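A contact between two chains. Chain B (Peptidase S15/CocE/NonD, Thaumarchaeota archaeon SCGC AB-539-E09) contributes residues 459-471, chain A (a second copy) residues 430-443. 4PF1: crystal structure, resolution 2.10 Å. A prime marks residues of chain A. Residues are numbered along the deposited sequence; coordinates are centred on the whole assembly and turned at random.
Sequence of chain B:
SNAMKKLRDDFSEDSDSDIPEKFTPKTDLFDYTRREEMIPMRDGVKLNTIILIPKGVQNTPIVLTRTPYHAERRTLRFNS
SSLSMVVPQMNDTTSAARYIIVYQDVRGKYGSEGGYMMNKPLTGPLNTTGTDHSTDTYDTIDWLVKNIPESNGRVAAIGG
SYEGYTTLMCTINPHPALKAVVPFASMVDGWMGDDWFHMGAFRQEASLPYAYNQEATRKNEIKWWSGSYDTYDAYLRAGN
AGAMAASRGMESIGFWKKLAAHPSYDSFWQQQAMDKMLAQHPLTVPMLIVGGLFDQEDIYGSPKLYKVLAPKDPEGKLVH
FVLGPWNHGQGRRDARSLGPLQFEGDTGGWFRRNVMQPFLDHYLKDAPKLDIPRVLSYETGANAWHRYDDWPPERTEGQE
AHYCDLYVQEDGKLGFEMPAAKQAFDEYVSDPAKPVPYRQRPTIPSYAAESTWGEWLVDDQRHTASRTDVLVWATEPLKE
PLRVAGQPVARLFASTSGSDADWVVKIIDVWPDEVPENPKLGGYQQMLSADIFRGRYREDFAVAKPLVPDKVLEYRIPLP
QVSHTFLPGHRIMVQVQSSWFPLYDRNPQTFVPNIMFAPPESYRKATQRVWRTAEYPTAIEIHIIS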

# COMPACT_ATOMS: atom_id res chain seq x y z
N ASP B 459 9.74 18.06 -2.94
CA ASP B 459 8.37 18.24 -2.43
C ASP B 459 7.55 19.19 -3.29
O ASP B 459 8.09 20.18 -3.79
CB ASP B 459 8.41 18.80 -1.00
CG ASP B 459 8.13 17.82 0.12
OD1 ASP B 459 8.25 16.59 -0.11
OD2 ASP B 459 7.83 18.28 1.24
N ASP B 460 6.24 18.93 -3.40
CA ASP B 460 5.31 19.80 -4.10
C ASP B 460 5.20 21.11 -3.30
O ASP B 460 5.01 21.07 -2.08
CB ASP B 460 3.94 19.11 -4.26
CG ASP B 460 2.88 19.92 -4.98
OD1 ASP B 460 3.25 20.82 -5.77
OD2 ASP B 460 1.68 19.63 -4.79
N GLN B 461 5.42 22.24 -3.96
CA GLN B 461 5.44 23.53 -3.28
C GLN B 461 4.12 24.30 -3.46
O GLN B 461 4.07 25.51 -3.22
CB GLN B 461 6.65 24.38 -3.73
CG GLN B 461 8.00 23.82 -3.27
CD GLN B 461 8.09 23.58 -1.78
OE1 GLN B 461 8.12 24.51 -0.98
NE2 GLN B 461 8.15 22.31 -1.37
N ARG B 462 3.03 23.57 -3.81
CA ARG B 462 1.71 24.17 -3.95
C ARG B 462 1.13 24.59 -2.58
O ARG B 462 0.39 25.57 -2.52
CB ARG B 462 0.73 23.22 -4.67
CG ARG B 462 0.74 23.39 -6.19
CD ARG B 462 -0.22 22.45 -6.90
NE ARG B 462 0.19 21.05 -6.79
CZ ARG B 462 -0.30 20.06 -7.52
NH1 ARG B 462 -1.22 20.30 -8.45
NH2 ARG B 462 0.13 18.82 -7.35
N HIS B 463 1.51 23.88 -1.48
CA HIS B 463 0.99 24.20 -0.13
C HIS B 463 1.43 25.60 0.36
O HIS B 463 0.71 26.24 1.12
CB HIS B 463 1.34 23.11 0.90
CG HIS B 463 2.78 23.06 1.33
ND1 HIS B 463 3.16 23.44 2.60
CD2 HIS B 463 3.87 22.62 0.66
CE1 HIS B 463 4.47 23.24 2.66
NE2 HIS B 463 4.94 22.75 1.51
N THR B 464 2.59 26.09 -0.12
CA THR B 464 3.08 27.43 0.24
C THR B 464 2.65 28.47 -0.82
O THR B 464 2.56 29.65 -0.50
CB THR B 464 4.61 27.41 0.43
OG1 THR B 464 5.23 26.85 -0.73
CG2 THR B 464 5.04 26.64 1.65
N ALA B 465 2.36 28.02 -2.05
CA ALA B 465 1.93 28.89 -3.16
C ALA B 465 0.64 29.67 -2.85
O ALA B 465 0.51 30.83 -3.26
CB ALA B 465 1.75 28.08 -4.42
N SER B 466 -0.32 29.05 -2.12
CA SER B 466 -1.60 29.70 -1.80
C SER B 466 -1.53 30.58 -0.53
O SER B 466 -2.48 31.29 -0.23
CB SER B 466 -2.71 28.66 -1.64
OG SER B 466 -2.41 27.73 -0.62
N ARG B 467 -0.40 30.53 0.21
CA ARG B 467 -0.21 31.29 1.45
C ARG B 467 0.04 32.78 1.18
O ARG B 467 0.73 33.13 0.21
CB ARG B 467 0.94 30.71 2.28
CG ARG B 467 0.60 29.40 2.96
CD ARG B 467 1.81 28.82 3.69
NE ARG B 467 2.15 29.58 4.89
CZ ARG B 467 1.78 29.23 6.12
NH1 ARG B 467 1.06 28.13 6.32
NH2 ARG B 467 2.13 29.98 7.16
N THR B 468 -0.49 33.66 2.06
CA THR B 468 -0.35 35.11 1.92
C THR B 468 1.01 35.60 2.44
O THR B 468 1.42 36.72 2.11
CB THR B 468 -1.52 35.85 2.60
OG1 THR B 468 -1.60 35.47 3.97
CG2 THR B 468 -2.85 35.61 1.91
N ASP B 469 1.72 34.77 3.23
CA ASP B 469 3.05 35.11 3.76
C ASP B 469 4.17 34.52 2.85
O ASP B 469 5.31 34.37 3.28
CB ASP B 469 3.19 34.63 5.23
CG ASP B 469 2.99 33.13 5.46
OD1 ASP B 469 2.59 32.43 4.51
OD2 ASP B 469 3.18 32.69 6.62
N VAL B 470 3.81 34.19 1.58
CA VAL B 470 4.73 33.63 0.58
C VAL B 470 4.53 34.40 -0.74
O VAL B 470 3.39 34.63 -1.15
CB VAL B 470 4.52 32.09 0.39
CG1 VAL B 470 5.42 31.53 -0.72
CG2 VAL B 470 4.73 31.32 1.69
N LEU B 471 5.63 34.79 -1.41
CA LEU B 471 5.53 35.45 -2.71
C LEU B 471 5.77 34.45 -3.82
O LEU B 471 6.59 33.55 -3.67
CB LEU B 471 6.49 36.64 -2.84
CG LEU B 471 6.14 37.90 -2.05
CD1 LEU B 471 7.20 38.96 -2.25
CD2 LEU B 471 4.77 38.46 -2.42
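Chain A 430-443: SDPAKPVPYRQRPT

Chain A meets chain B here as an irregular, proline-rich strip with no helix or strand facing the partner. Near its start is a type I turn from Asp431′ to Lys434′, closed by Lys434′ N donating to Asp431′ O at 2.9 Å and steadied by Ala433′ N donating to Asp431′ OD1 at 3.1 Å. From Pro435′ onward the backbone is mostly extended, with a cis peptide bond before Pro442′, near the end of the stretch. The two segments run in opposite senses: Lys434′ lies beside the later residues of chain B, Arg441′ and Pro442′ beside the earlier ones. The backbones come nearest at Ser466 and Lys434′, whose CA atoms are 5.2 Å apart.

Lys434′ makes the direct hydrogen bonds of the contact. Its side chain is extended beyond an m chi1, with chi2 to chi4 all t, and reaches into the type I turn from Arg467 to Val470. There Lys434′ NZ donates to Val470 O at 2.7 Å and, weakly, to Arg467 O at 3.2 Å. A long amine suits this place because it can serve two carbonyls of one turn. Its aliphatic part packs on the way, with Lys434′ CB 3.4 Å from Ser466 O and Lys434′ CD 4.2 Å from Thr468 CA. Within the same turn, Arg467 and Asp469 form a salt bridge, Arg467 NE to Asp469 OD1 at 2.9 Å, so the carboxylate is engaged inside chain B while the lysine is held by backbone oxygens.

At the other end two arginines pack together despite their like charges. Arg462 is anchored by Asp460 in a salt bridge, Arg462 NE to Asp460 OD2 at 2.9 Å, and Arg462 NH2 donates to the same OD2 at 3.1 Å. Arg462 CD lies over one face of the Arg441′ guanidinium, 3.7 Å from Arg441′ NH1, while Pro442′ CB covers a face of the Arg462 guanidinium, 3.7 Å from Arg462 NH1. Flat, weakly hydrated guanidinium faces accept such aliphatic cover and leave the N-H groups free to bond in the plane. Arg441′ NE and NH1, and Arg462 NH1, also find partners elsewhere in the structure.

Water completes the polar network. One molecule donates to both Asp460 OD2 (2.7 Å) and Arg441′ O (2.9 Å), spanning a pair of acceptors that could not bond directly. Another accepts from Arg462 NH1 and Arg441′ NH1, each at 3.2 Å. A third donates to Arg462 O at 2.6 Å, lies 2.6 Å from Ser466 OG, and accepts only weakly from Arg441′ NH2 at 3.5 Å. Small Ser466 fits the middle of the contact: Ser466 OG meets this water while lying 3.8 Å from Pro437′ CD.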

# COMPACT_ATOMS: atom_id res chain seq x y z
N SER A 430 -7.93 38.68 4.32
CA SER A 430 -8.40 37.66 3.40
C SER A 430 -8.20 38.13 1.97
O SER A 430 -8.75 39.16 1.57
CB SER A 430 -9.86 37.33 3.67
OG SER A 430 -10.40 36.52 2.64
N ASP A 431 -7.38 37.39 1.21
CA ASP A 431 -7.06 37.74 -0.17
C ASP A 431 -7.76 36.79 -1.15
O ASP A 431 -7.37 35.62 -1.27
CB ASP A 431 -5.53 37.74 -0.38
CG ASP A 431 -5.05 38.18 -1.75
OD1 ASP A 431 -5.88 38.71 -2.53
OD2 ASP A 431 -3.85 38.01 -2.04
N PRO A 432 -8.77 37.28 -1.92
CA PRO A 432 -9.46 36.41 -2.88
C PRO A 432 -8.55 35.90 -4.01
O PRO A 432 -8.88 34.90 -4.65
CB PRO A 432 -10.59 37.30 -3.43
CG PRO A 432 -10.75 38.38 -2.41
CD PRO A 432 -9.37 38.63 -1.90
N ALA A 433 -7.39 36.56 -4.25
CA ALA A 433 -6.42 36.10 -5.25
C ALA A 433 -5.68 34.85 -4.74
O ALA A 433 -5.17 34.07 -5.54
CB ALA A 433 -5.43 37.21 -5.58
N LYS A 434 -5.68 34.65 -3.40
CA LYS A 434 -5.09 33.48 -2.75
C LYS A 434 -6.14 32.81 -1.82
O LYS A 434 -6.01 32.90 -0.59
CB LYS A 434 -3.82 33.87 -1.97
CG LYS A 434 -2.59 34.02 -2.86
CD LYS A 434 -1.41 34.52 -2.05
CE LYS A 434 -0.13 34.42 -2.83
NZ LYS A 434 0.95 35.24 -2.21
N PRO A 435 -7.22 32.20 -2.36
CA PRO A 435 -8.22 31.59 -1.47
C PRO A 435 -7.67 30.40 -0.70
O PRO A 435 -6.79 29.69 -1.20
CB PRO A 435 -9.35 31.17 -2.42
CG PRO A 435 -8.69 31.01 -3.74
CD PRO A 435 -7.57 31.99 -3.79
N VAL A 436 -8.16 30.20 0.52
CA VAL A 436 -7.75 29.10 1.39
C VAL A 436 -8.25 27.76 0.77
O VAL A 436 -9.45 27.62 0.53
CB VAL A 436 -8.25 29.29 2.85
CG1 VAL A 436 -7.71 28.18 3.76
CG2 VAL A 436 -7.87 30.66 3.40
N PRO A 437 -7.35 26.79 0.48
CA PRO A 437 -7.83 25.51 -0.07
C PRO A 437 -8.58 24.70 1.00
O PRO A 437 -8.08 24.57 2.13
CB PRO A 437 -6.55 24.83 -0.54
CG PRO A 437 -5.47 25.40 0.31
CD PRO A 437 -5.89 26.79 0.69
N TYR A 438 -9.81 24.21 0.68
CA TYR A 438 -10.65 23.45 1.62
C TYR A 438 -9.97 22.15 2.04
O TYR A 438 -10.25 21.62 3.12
CB TYR A 438 -12.06 23.20 1.05
CG TYR A 438 -12.22 22.00 0.14
CD1 TYR A 438 -11.66 22.00 -1.14
CD2 TYR A 438 -13.04 20.94 0.49
CE1 TYR A 438 -11.84 20.92 -2.00
CE2 TYR A 438 -13.25 19.86 -0.38
CZ TYR A 438 -12.64 19.85 -1.62
OH TYR A 438 -12.84 18.79 -2.47
N ARG A 439 -9.06 21.66 1.20
CA ARG A 439 -8.23 20.48 1.44
C ARG A 439 -6.84 20.76 0.95
O ARG A 439 -6.64 21.73 0.20
CB ARG A 439 -8.79 19.26 0.71
CG ARG A 439 -10.15 18.80 1.18
CD ARG A 439 -10.44 17.43 0.60
NE ARG A 439 -9.90 16.37 1.44
CZ ARG A 439 -9.80 15.10 1.07
NH1 ARG A 439 -10.19 14.72 -0.14
NH2 ARG A 439 -9.32 14.19 1.91
N GLN A 440 -5.88 19.89 1.30
CA GLN A 440 -4.51 20.01 0.81
C GLN A 440 -4.50 19.75 -0.70
O GLN A 440 -5.28 18.93 -1.19
CB GLN A 440 -3.57 19.04 1.55
CG GLN A 440 -3.27 19.50 2.98
CD GLN A 440 -2.16 18.72 3.65
OE1 GLN A 440 -1.23 19.29 4.22
NE2 GLN A 440 -2.27 17.40 3.66
N ARG A 441 -3.70 20.52 -1.43
CA ARG A 441 -3.64 20.40 -2.88
C ARG A 441 -2.77 19.21 -3.31
O ARG A 441 -1.89 18.81 -2.55
CB ARG A 441 -3.17 21.72 -3.51
CG ARG A 441 -4.34 22.68 -3.70
CD ARG A 441 -3.88 24.08 -4.00
NE ARG A 441 -3.53 24.24 -5.40
CZ ARG A 441 -2.74 25.21 -5.86
NH1 ARG A 441 -2.49 25.31 -7.16
NH2 ARG A 441 -2.22 26.10 -5.02
N PRO A 442 -3.07 18.56 -4.47
CA PRO A 442 -4.09 18.91 -5.48
C PRO A 442 -5.53 18.52 -5.10
O PRO A 442 -5.76 17.43 -4.56
CB PRO A 442 -3.62 18.14 -6.72
CG PRO A 442 -2.95 16.92 -6.16
CD PRO A 442 -2.26 17.40 -4.90
N THR A 443 -6.50 19.41 -5.39
CA THR A 443 -7.91 19.11 -5.15
C THR A 443 -8.48 18.48 -6.42
O THR A 443 -8.27 19.01 -7.52
CB THR A 443 -8.71 20.34 -4.69
OG1 THR A 443 -8.67 21.34 -5.71
CG2 THR A 443 -8.20 20.91 -3.36
O HOH W 1 0.80 17.83 -2.99
O HOH W 2 -2.07 25.34 -1.62
O HOH W 3 -2.15 23.20 -9.54